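Local atomic coordinates of TCP pilus virulence regulatory protein (Vibrio cholerae, PDB entry 4MLO), a protein that activates transcription of virulence genes in Vibrio cholerae as an AraC-family DNA-binding regulator, and binds the fatty acid palmitoleic acid. Residues 25-30 / 65-70; 61-66 / 170-175. All blocks are in the same frame, centred on the assembly; numbering follows the deposited sequence. Where two conformers were deposited one is given.

Contact 1. Residues 25-30 / 65-70; sequences LYINDY and SIQRFS
Ile66 and Tyr26 meet on the face of the sheet that they share: in Ile66 CG1 lies anti to the carbonyl carbon and beside the backbone N (chi1 -62°), while in Tyr26 CG lies anti to the backbone N and beside the carbonyl carbon (chi1 171°). A chi2 of -60° then brings the Ile66 methyl CD1 to the edge of the tyrosine ring, close to its plane, 3.7 Å from Tyr26 CD1. A branched aliphatic chain suits this place, since it fills space beside the ring; at the far end of the tyrosine the hydroxyl bonds Asn64 OD1.

The backbones beneath run antiparallel. Leu25 and Gln67 form a hydrogen-bonded pair: Leu25 N bonds Gln67 O, and Gln67 N bonds Leu25 O at 2.8 Å. Tyr26 and Ile66 are the following non-hydrogen-bonded pair. Beyond the regular ladder, Ile27 N donates to Ser65 O at 3.0 Å and continues the pairing by one bond.

Ile27 points its side chain at the partner segment. Its CG1 touches Gln67 CG at 3.6 Å and passes 3.3 Å from Ser65 OG, apolar carbon against the flank of a polar group. Gln67 is bent at chi2, and its NE2 donates to Ser65 OG at 2.9 Å. The same amide nitrogen bonds Asp113 O, and the serine hydroxyl has a further partner in Lys62, so these buried polar atoms are provided for. Glutamine fits here because its methylenes can pack on isoleucine while its amide bridges two acceptors.

Leu25 and Phe69 both touch palmitoleic acid. Such antiparallel pairing of strands 19-26 and 66-73, with apolar side chains lining a ligand pocket, is characteristic of the cupin-like domain of ToxT.

Contact 2. Residues 61-66 / 170-175; sequences LKKNSI and AMEKIS
Lys63 reaches Glu172 with a side chain extended beyond CG, its NZ lying 3.4 Å from Glu172 OE1 in a salt bridge whose hydrogen bond is weak. The ammonium has a stronger partner in Asp88, so it sits between two acidic residues, which would favour the charged form of the lysine and of both acids. An extended lysine suits this place because it spans the gap from the turn to the helix's carboxylate.

Asn64 comes next and has the largest share of the buried surface. It stands at the third position of a type II turn from Lys62 to Ser65, and its positive phi of 74° is a conformation that asparagine tolerates better than most residues. Its CG lies anti to the carbonyl carbon (chi1 -66°), and the amide is directed at the helix. ND2 donates to Glu172 OE1 at 2.9 Å in a nearly straight bond, 172° at the hydrogen; the carboxylate oxygen lies in the amide plane and uses its anti lone pair. A water donates to the same OE1 and, weakly, to Asn64 OD1, whose strongest partner is Tyr26 OH. Nearer the backbone, Asn64 CB rests 3.7 Å from Met171 CG, the bent methionine supplying an unbranched, pliable apolar surface.

Ser65 closes the turn: its OG and its N both donate to Lys62 O, the hydroxyl at 2.6 Å. On the helix, Ser175 treats Met171 O likewise, its N and OG approaching from opposite faces of the carbonyl plane.

The turn links strands 57-61 and 66-73 and faces the first turns of helix 170-180. Met171 also packs on Glu205 of helix 199-207 and on Leu216 of helix 213-230, while Ser175 touches Tyr26 of strand 19-26.

Both contacts are buried, but contact 1 lies nearer the centre of the chain and joins two strands of one sheet, whereas contact 2 joins the loop between strands 57-61 and 66-73 to a helix. Contact 1 therefore relies on regular backbone bonds and apolar packing, with one buried polar side-chain pair, and Leu25, on the sheet face opposite Tyr26 and Ile66, touches the fatty acid; contact 2 relies on side-chain bonds, a charge pair and a water, with partly exposed Lys63 and Glu172. They share Ser65 and Ile66. Asn64 couples them directly: its N probably bonds Ile27 O at 2.8 Å, and its side chain meets Tyr26.

Contact 1. Residues 25-30 / 65-70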
ATOM      1  N   LEU A  25      -7.461  -5.341   0.037  1.00 13.39           N
ATOM      2  CA  LEU A  25      -6.159  -5.073   0.655  1.00  9.50           C
ATOM      3  C   LEU A  25      -6.075  -3.583   1.000  1.00 10.08           C
ATOM      4  O   LEU A  25      -6.013  -2.743   0.094  1.00 13.51           O
ATOM      5  CB  LEU A  25      -5.021  -5.462  -0.286  1.00 13.36           C
ATOM      6  CG  LEU A  25      -3.595  -5.272   0.242  1.00 14.49           C
ATOM      7  CD1 LEU A  25      -3.354  -6.280   1.373  1.00 17.35           C
ATOM      8  CD2 LEU A  25      -2.533  -5.340  -0.879  1.00 16.21           C
ATOM      9  N   TYR A  26      -6.031  -3.292   2.306  1.00 12.64           N
ATOM     10  CA  TYR A  26      -5.860  -1.934   2.832  1.00 10.85           C
ATOM     11  C   TYR A  26      -4.395  -1.532   2.781  1.00 13.35           C
ATOM     12  O   TYR A  26      -3.512  -2.247   3.280  1.00 15.29           O
ATOM     13  CB  TYR A  26      -6.396  -1.832   4.270  1.00 10.41           C
ATOM     14  CG  TYR A  26      -6.052  -0.520   4.943  1.00 15.08           C
ATOM     15  CD1 TYR A  26      -6.745   0.641   4.645  1.00 14.65           C
ATOM     16  CD2 TYR A  26      -5.026  -0.455   5.848  1.00 13.88           C
ATOM     17  CE1 TYR A  26      -6.386   1.849   5.260  1.00 13.24           C
ATOM     18  CE2 TYR A  26      -4.665   0.699   6.422  1.00 16.94           C
ATOM     19  CZ  TYR A  26      -5.323   1.847   6.121  1.00 15.02           C
ATOM     20  OH  TYR A  26      -4.862   2.981   6.774  1.00 15.38           O
ATOM     21  N   ILE A  27      -4.132  -0.377   2.192  1.00 11.82           N
ATOM     22  CA  ILE A  27      -2.769   0.097   1.984  1.00 12.24           C
ATOM     23  C   ILE A  27      -2.478   1.020   3.163  1.00 14.77           C
ATOM     24  O   ILE A  27      -2.941   2.159   3.205  1.00 14.86           O
ATOM     25  CB  ILE A  27      -2.607   0.798   0.639  1.00 14.74           C
ATOM     26  CG1 ILE A  27      -2.997  -0.148  -0.504  1.00 13.28           C
ATOM     27  CG2 ILE A  27      -1.199   1.254   0.478  1.00 16.76           C
ATOM     28  CD1 ILE A  27      -2.211  -1.460  -0.543  1.00 16.14           C
ATOM     29  N   ASN A  28      -1.691   0.527   4.133  1.00 14.64           N
ATOM     30  CA  ASN A  28      -1.468   1.220   5.402  0.50 16.00           C
ATOM     31  C   ASN A  28      -0.539   2.411   5.249  1.00 17.99           C
ATOM     32  O   ASN A  28      -0.611   3.370   6.030  1.00 18.48           O
ATOM     33  CB  ASN A  28      -0.874   0.255   6.423  0.50 14.62           C
ATOM     34  CG  ASN A  28      -0.786   0.866   7.791  0.50 25.62           C
ATOM     35  OD1 ASN A  28      -1.804   1.106   8.399  0.50 25.74           O
ATOM     36  ND2 ASN A  28       0.427   1.144   8.271  0.50 21.29           N
ATOM     37  N   ASP A  29       0.368   2.342   4.276  1.00 15.34           N
ATOM     38  CA  ASP A  29       1.350   3.378   3.979  1.00 16.04           C
ATOM     39  C   ASP A  29       1.591   3.380   2.475  1.00 16.64           C
ATOM     40  O   ASP A  29       1.326   2.389   1.803  1.00 17.79           O
ATOM     41  CB  ASP A  29       2.673   3.125   4.705  1.00 21.11           C
ATOM     42  CG  ASP A  29       2.610   3.564   6.152  1.00 34.70           C
ATOM     43  OD1 ASP A  29       2.384   4.773   6.392  1.00 34.24           O
ATOM     44  OD2 ASP A  29       2.752   2.703   7.031  1.00 31.04           O
ATOM     45  N   TYR A  30       2.086   4.494   1.937  1.00 16.20           N
ATOM     46  CA  TYR A  30       2.348   4.581   0.505  1.00 14.03           C
ATOM     47  C   TYR A  30       3.300   3.474   0.081  1.00 17.59           C
ATOM     48  O   TYR A  30       4.264   3.176   0.787  1.00 21.22           O
ATOM     49  CB  TYR A  30       2.946   5.941   0.129  1.00 18.57           C
ATOM     50  CG  TYR A  30       1.973   7.045   0.302  1.00 14.78           C
ATOM     51  CD1 TYR A  30       1.951   7.791   1.467  1.00 17.80           C
ATOM     52  CD2 TYR A  30       1.025   7.306  -0.673  1.00 15.16           C
ATOM     53  CE1 TYR A  30       0.991   8.813   1.648  1.00 21.42           C
ATOM     54  CE2 TYR A  30       0.082   8.326  -0.514  1.00 20.95           C
ATOM     55  CZ  TYR A  30       0.081   9.062   0.651  1.00 19.84           C
ATOM     56  OH  TYR A  30      -0.853  10.049   0.823  1.00 16.95           O
ATOM     57  N   SER A  65      -5.976   3.405   0.460  1.00 13.70           N
ATOM     58  CA  SER A  65      -6.811   2.827  -0.563  1.00 15.22           C
ATOM     59  C   SER A  65      -7.137   1.379  -0.195  1.00 15.93           C
ATOM     60  O   SER A  65      -6.474   0.762   0.633  1.00 13.99           O
ATOM     61  CB  SER A  65      -6.125   2.890  -1.931  1.00 17.39           C
ATOM     62  OG  SER A  65      -4.905   2.151  -1.947  1.00 15.99           O
ATOM     63  N   ILE A  66      -8.163   0.844  -0.840  1.00 14.92           N
ATOM     64  CA  ILE A  66      -8.577  -0.549  -0.681  1.00 14.43           C
ATOM     65  C   ILE A  66      -8.435  -1.188  -2.049  1.00 17.77           C
ATOM     66  O   ILE A  66      -9.224  -0.907  -2.963  1.00 20.57           O
ATOM     67  CB  ILE A  66     -10.015  -0.674  -0.158  1.00 19.33           C
ATOM     68  CG1 ILE A  66     -10.155  -0.036   1.216  1.00 20.31           C
ATOM     69  CG2 ILE A  66     -10.452  -2.154  -0.129  1.00 23.94           C
ATOM     70  CD1 ILE A  66      -9.293  -0.623   2.279  1.00 34.25           C
ATOM     71  N   GLN A  67      -7.432  -2.052  -2.193  1.00 14.78           N
ATOM     72  CA  GLN A  67      -7.030  -2.572  -3.492  1.00 14.73           C
ATOM     73  C   GLN A  67      -7.676  -3.916  -3.816  1.00 14.02           C
ATOM     74  O   GLN A  67      -7.873  -4.767  -2.939  1.00 14.56           O
ATOM     75  CB  GLN A  67      -5.516  -2.708  -3.537  1.00 15.17           C
ATOM     76  CG  GLN A  67      -4.758  -1.385  -3.388  1.00 12.74           C
ATOM     77  CD  GLN A  67      -4.853  -0.516  -4.621  1.00 20.78           C
ATOM     78  OE1 GLN A  67      -5.127  -0.995  -5.707  1.00 23.50           O
ATOM     79  NE2 GLN A  67      -4.569   0.786  -4.461  1.00 19.85           N
ATOM     80  N   ARG A  68      -8.004  -4.088  -5.098  1.00 15.33           N
ATOM     81  CA  ARG A  68      -8.450  -5.365  -5.665  1.00 15.95           C
ATOM     82  C   ARG A  68      -7.727  -5.569  -6.987  1.00 21.60           C
ATOM     83  O   ARG A  68      -8.130  -4.989  -7.998  1.00 25.72           O
ATOM     84  CB  ARG A  68      -9.961  -5.382  -5.891  1.00 19.32           C
ATOM     85  CG  ARG A  68     -10.759  -5.175  -4.634  1.00 23.03           C
ATOM     86  CD  ARG A  68     -12.242  -4.968  -4.912  1.00 26.04           C
ATOM     87  NE  ARG A  68     -12.899  -4.529  -3.703  1.00 32.31           N
ATOM     88  CZ  ARG A  68     -13.111  -3.257  -3.350  1.00 26.78           C
ATOM     89  NH1 ARG A  68     -12.776  -2.248  -4.134  1.00 33.22           N
ATOM     90  NH2 ARG A  68     -13.701  -3.018  -2.203  1.00 22.89           N
ATOM     91  N   PHE A  69      -6.693  -6.409  -6.996  1.00 17.63           N
ATOM     92  CA  PHE A  69      -5.918  -6.589  -8.213  1.00 17.27           C
ATOM     93  C   PHE A  69      -5.211  -7.924  -8.151  1.00 19.81           C
ATOM     94  O   PHE A  69      -5.079  -8.532  -7.086  1.00 22.75           O
ATOM     95  CB  PHE A  69      -4.921  -5.451  -8.457  1.00 18.13           C
ATOM     96  CG  PHE A  69      -3.741  -5.417  -7.511  1.00 23.71           C
ATOM     97  CD1 PHE A  69      -3.819  -4.695  -6.332  1.00 27.01           C
ATOM     98  CD2 PHE A  69      -2.529  -6.016  -7.833  1.00 20.71           C
ATOM     99  CE1 PHE A  69      -2.743  -4.608  -5.483  1.00 26.17           C
ATOM    100  CE2 PHE A  69      -1.440  -5.945  -6.984  1.00 22.07           C
ATOM    101  CZ  PHE A  69      -1.539  -5.223  -5.807  1.00 23.58           C
ATOM    102  N   SER A  70      -4.816  -8.399  -9.334  1.00 18.73           N
ATOM    103  CA  SER A  70      -3.957  -9.553  -9.468  1.00 19.00           C
ATOM    104  C   SER A  70      -2.688  -9.180 -10.222  1.00 21.03           C
ATOM    105  O   SER A  70      -2.664  -8.258 -11.046  1.00 24.34           O
ATOM    106  CB  SER A  70      -4.678 -10.683 -10.195  1.00 30.05           C
ATOM    107  OG  SER A  70      -4.997 -10.278 -11.512  1.00 24.90           O
TER

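Contact 2. Residues 61-66 / 170-175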
ATOM      1  N   LEU A  61       0.891   2.620  -5.081  1.00 16.34           N
ATOM      2  CA  LEU A  61      -0.382   2.372  -4.402  1.00 14.96           C
ATOM      3  C   LEU A  61      -0.593   3.448  -3.343  1.00 18.62           C
ATOM      4  O   LEU A  61       0.283   3.683  -2.498  1.00 17.45           O
ATOM      5  CB  LEU A  61      -0.431   0.978  -3.759  1.00 18.21           C
ATOM      6  CG  LEU A  61      -0.177  -0.221  -4.694  1.00 19.09           C
ATOM      7  CD1 LEU A  61      -0.252  -1.507  -3.899  1.00 20.81           C
ATOM      8  CD2 LEU A  61      -1.185  -0.240  -5.824  1.00 23.36           C
ATOM      9  N   LYS A  62      -1.756   4.095  -3.387  1.00 17.34           N
ATOM     10  CA  LYS A  62      -2.022   5.231  -2.507  1.00 14.33           C
ATOM     11  C   LYS A  62      -2.389   4.769  -1.102  1.00 15.64           C
ATOM     12  O   LYS A  62      -3.146   3.810  -0.908  1.00 15.67           O
ATOM     13  CB  LYS A  62      -3.151   6.087  -3.078  1.00 16.66           C
ATOM     14  CG  LYS A  62      -3.308   7.384  -2.358  1.00 23.04           C
ATOM     15  CD  LYS A  62      -4.587   8.076  -2.738  1.00 34.20           C
ATOM     16  CE  LYS A  62      -4.651   8.339  -4.189  1.00 31.74           C
ATOM     17  NZ  LYS A  62      -5.852   9.188  -4.473  1.00 49.23           N
ATOM     18  N   LYS A  63      -1.862   5.477  -0.112  1.00 14.12           N
ATOM     19  CA  LYS A  63      -2.200   5.202   1.273  1.00 10.67           C
ATOM     20  C   LYS A  63      -3.696   5.356   1.479  1.00 14.48           C
ATOM     21  O   LYS A  63      -4.326   6.254   0.908  1.00 14.59           O
ATOM     22  CB  LYS A  63      -1.451   6.166   2.192  1.00 15.19           C
ATOM     23  CG  LYS A  63      -1.615   5.844   3.659  1.00 17.18           C
ATOM     24  CD  LYS A  63      -0.967   6.892   4.567  1.00 20.11           C
ATOM     25  CE  LYS A  63      -1.169   6.502   6.012  1.00 27.44           C
ATOM     26  NZ  LYS A  63      -0.751   7.549   6.985  1.00 35.91           N
ATOM     27  N   ASN A  64      -4.250   4.445   2.282  1.00 12.93           N
ATOM     28  CA  ASN A  64      -5.662   4.362   2.684  1.00 13.46           C
ATOM     29  C   ASN A  64      -6.552   3.871   1.562  1.00 14.64           C
ATOM     30  O   ASN A  64      -7.769   3.878   1.695  1.00 17.75           O
ATOM     31  CB  ASN A  64      -6.205   5.686   3.231  1.00 16.61           C
ATOM     32  CG  ASN A  64      -5.539   6.080   4.523  1.00 21.14           C
ATOM     33  OD1 ASN A  64      -5.242   5.243   5.371  1.00 19.33           O
ATOM     34  ND2 ASN A  64      -5.251   7.363   4.664  1.00 14.06           N
ATOM     35  N   SER A  65      -5.976   3.405   0.460  1.00 13.70           N
ATOM     36  CA  SER A  65      -6.811   2.827  -0.563  1.00 15.22           C
ATOM     37  C   SER A  65      -7.137   1.379  -0.195  1.00 15.93           C
ATOM     38  O   SER A  65      -6.474   0.762   0.633  1.00 13.99           O
ATOM     39  CB  SER A  65      -6.125   2.890  -1.931  1.00 17.39           C
ATOM     40  OG  SER A  65      -4.905   2.151  -1.947  1.00 15.99           O
ATOM     41  N   ILE A  66      -8.163   0.844  -0.840  1.00 14.92           N
ATOM     42  CA  ILE A  66      -8.577  -0.549  -0.681  1.00 14.43           C
ATOM     43  C   ILE A  66      -8.435  -1.188  -2.049  1.00 17.77           C
ATOM     44  O   ILE A  66      -9.224  -0.907  -2.963  1.00 20.57           O
ATOM     45  CB  ILE A  66     -10.015  -0.674  -0.158  1.00 19.33           C
ATOM     46  CG1 ILE A  66     -10.155  -0.036   1.216  1.00 20.31           C
ATOM     47  CG2 ILE A  66     -10.452  -2.154  -0.129  1.00 23.94           C
ATOM     48  CD1 ILE A  66      -9.293  -0.623   2.279  1.00 34.25           C
ATOM     49  N   ALA A 170     -10.801  12.698   5.217  1.00 19.78           N
ATOM     50  CA  ALA A 170     -11.649  11.970   6.165  1.00 17.73           C
ATOM     51  C   ALA A 170     -11.290  10.492   6.246  1.00 16.25           C
ATOM     52  O   ALA A 170     -11.421   9.879   7.312  1.00 16.45           O
ATOM     53  CB  ALA A 170     -13.117  12.096   5.794  1.00 16.39           C
ATOM     54  N   MET A 171     -10.812   9.893   5.148  1.00 14.99           N
ATOM     55  CA  MET A 171     -10.423   8.496   5.240  1.00 10.89           C
ATOM     56  C   MET A 171      -9.216   8.327   6.136  1.00 17.10           C
ATOM     57  O   MET A 171      -9.121   7.346   6.889  1.00 14.68           O
ATOM     58  CB  MET A 171     -10.125   7.906   3.864  1.00 14.93           C
ATOM     59  CG  MET A 171      -9.815   6.407   3.905  1.00 21.92           C
ATOM     60  SD  MET A 171     -11.222   5.361   4.422  1.00 20.15           S
ATOM     61  CE  MET A 171     -10.432   3.745   4.379  1.00 22.10           C
ATOM     62  N   GLU A 172      -8.268   9.257   6.051  1.00 16.90           N
ATOM     63  CA  GLU A 172      -7.112   9.206   6.944  1.00 15.22           C
ATOM     64  C   GLU A 172      -7.560   9.377   8.394  1.00 15.55           C
ATOM     65  O   GLU A 172      -7.036   8.715   9.293  1.00 14.44           O
ATOM     66  CB  GLU A 172      -6.091  10.266   6.527  1.00 16.83           C
ATOM     67  CG  GLU A 172      -5.027  10.561   7.565  1.00 19.26           C
ATOM     68  CD  GLU A 172      -4.058   9.434   7.799  1.00 27.84           C
ATOM     69  OE1 GLU A 172      -3.978   8.500   6.966  1.00 23.94           O
ATOM     70  OE2 GLU A 172      -3.360   9.497   8.835  1.00 25.33           O
ATOM     71  N   LYS A 173      -8.557  10.236   8.644  1.00 16.21           N
ATOM     72  CA  LYS A 173      -9.049  10.378  10.009  1.00 15.24           C
ATOM     73  C   LYS A 173      -9.643   9.066  10.522  1.00 14.06           C
ATOM     74  O   LYS A 173      -9.390   8.666  11.661  1.00 12.83           O
ATOM     75  CB  LYS A 173     -10.088  11.495  10.091  1.00 17.19           C
ATOM     76  CG  LYS A 173      -9.515  12.894   9.981  1.00 20.52           C
ATOM     77  CD  LYS A 173     -10.637  13.917  10.164  1.00 33.55           C
ATOM     78  CE  LYS A 173     -10.184  15.317   9.803  1.00 41.40           C
ATOM     79  NZ  LYS A 173      -8.995  15.724  10.595  1.00 51.16           N
ATOM     80  N   ILE A 174     -10.455   8.406   9.701  1.00 14.51           N
ATOM     81  CA  ILE A 174     -11.054   7.130  10.100  1.00 13.41           C
ATOM     82  C   ILE A 174      -9.975   6.087  10.334  1.00 13.96           C
ATOM     83  O   ILE A 174      -9.945   5.418  11.367  1.00 11.12           O
ATOM     84  CB  ILE A 174     -12.048   6.653   9.034  1.00 12.41           C
ATOM     85  CG1 ILE A 174     -13.249   7.625   8.894  1.00 11.09           C
ATOM     86  CG2 ILE A 174     -12.472   5.207   9.293  1.00 13.51           C
ATOM     87  CD1 ILE A 174     -14.075   7.318   7.666  1.00 14.45           C
ATOM     88  N   SER A 175      -9.087   5.904   9.347  1.00 13.54           N
ATOM     89  CA  SER A 175      -8.045   4.890   9.440  0.50 15.93           C
ATOM     90  C   SER A 175      -7.121   5.132  10.621  1.00 13.95           C
ATOM     91  O   SER A 175      -6.736   4.195  11.326  1.00 15.50           O
ATOM     92  CB  SER A 175      -7.251   4.859   8.136  0.50 16.37           C
ATOM     93  OG  SER A 175      -8.132   4.688   7.034  0.50 19.88           O
TER
HETATM   94  O   HOH W   1      -3.912   6.048   8.350  1.00 25.18           O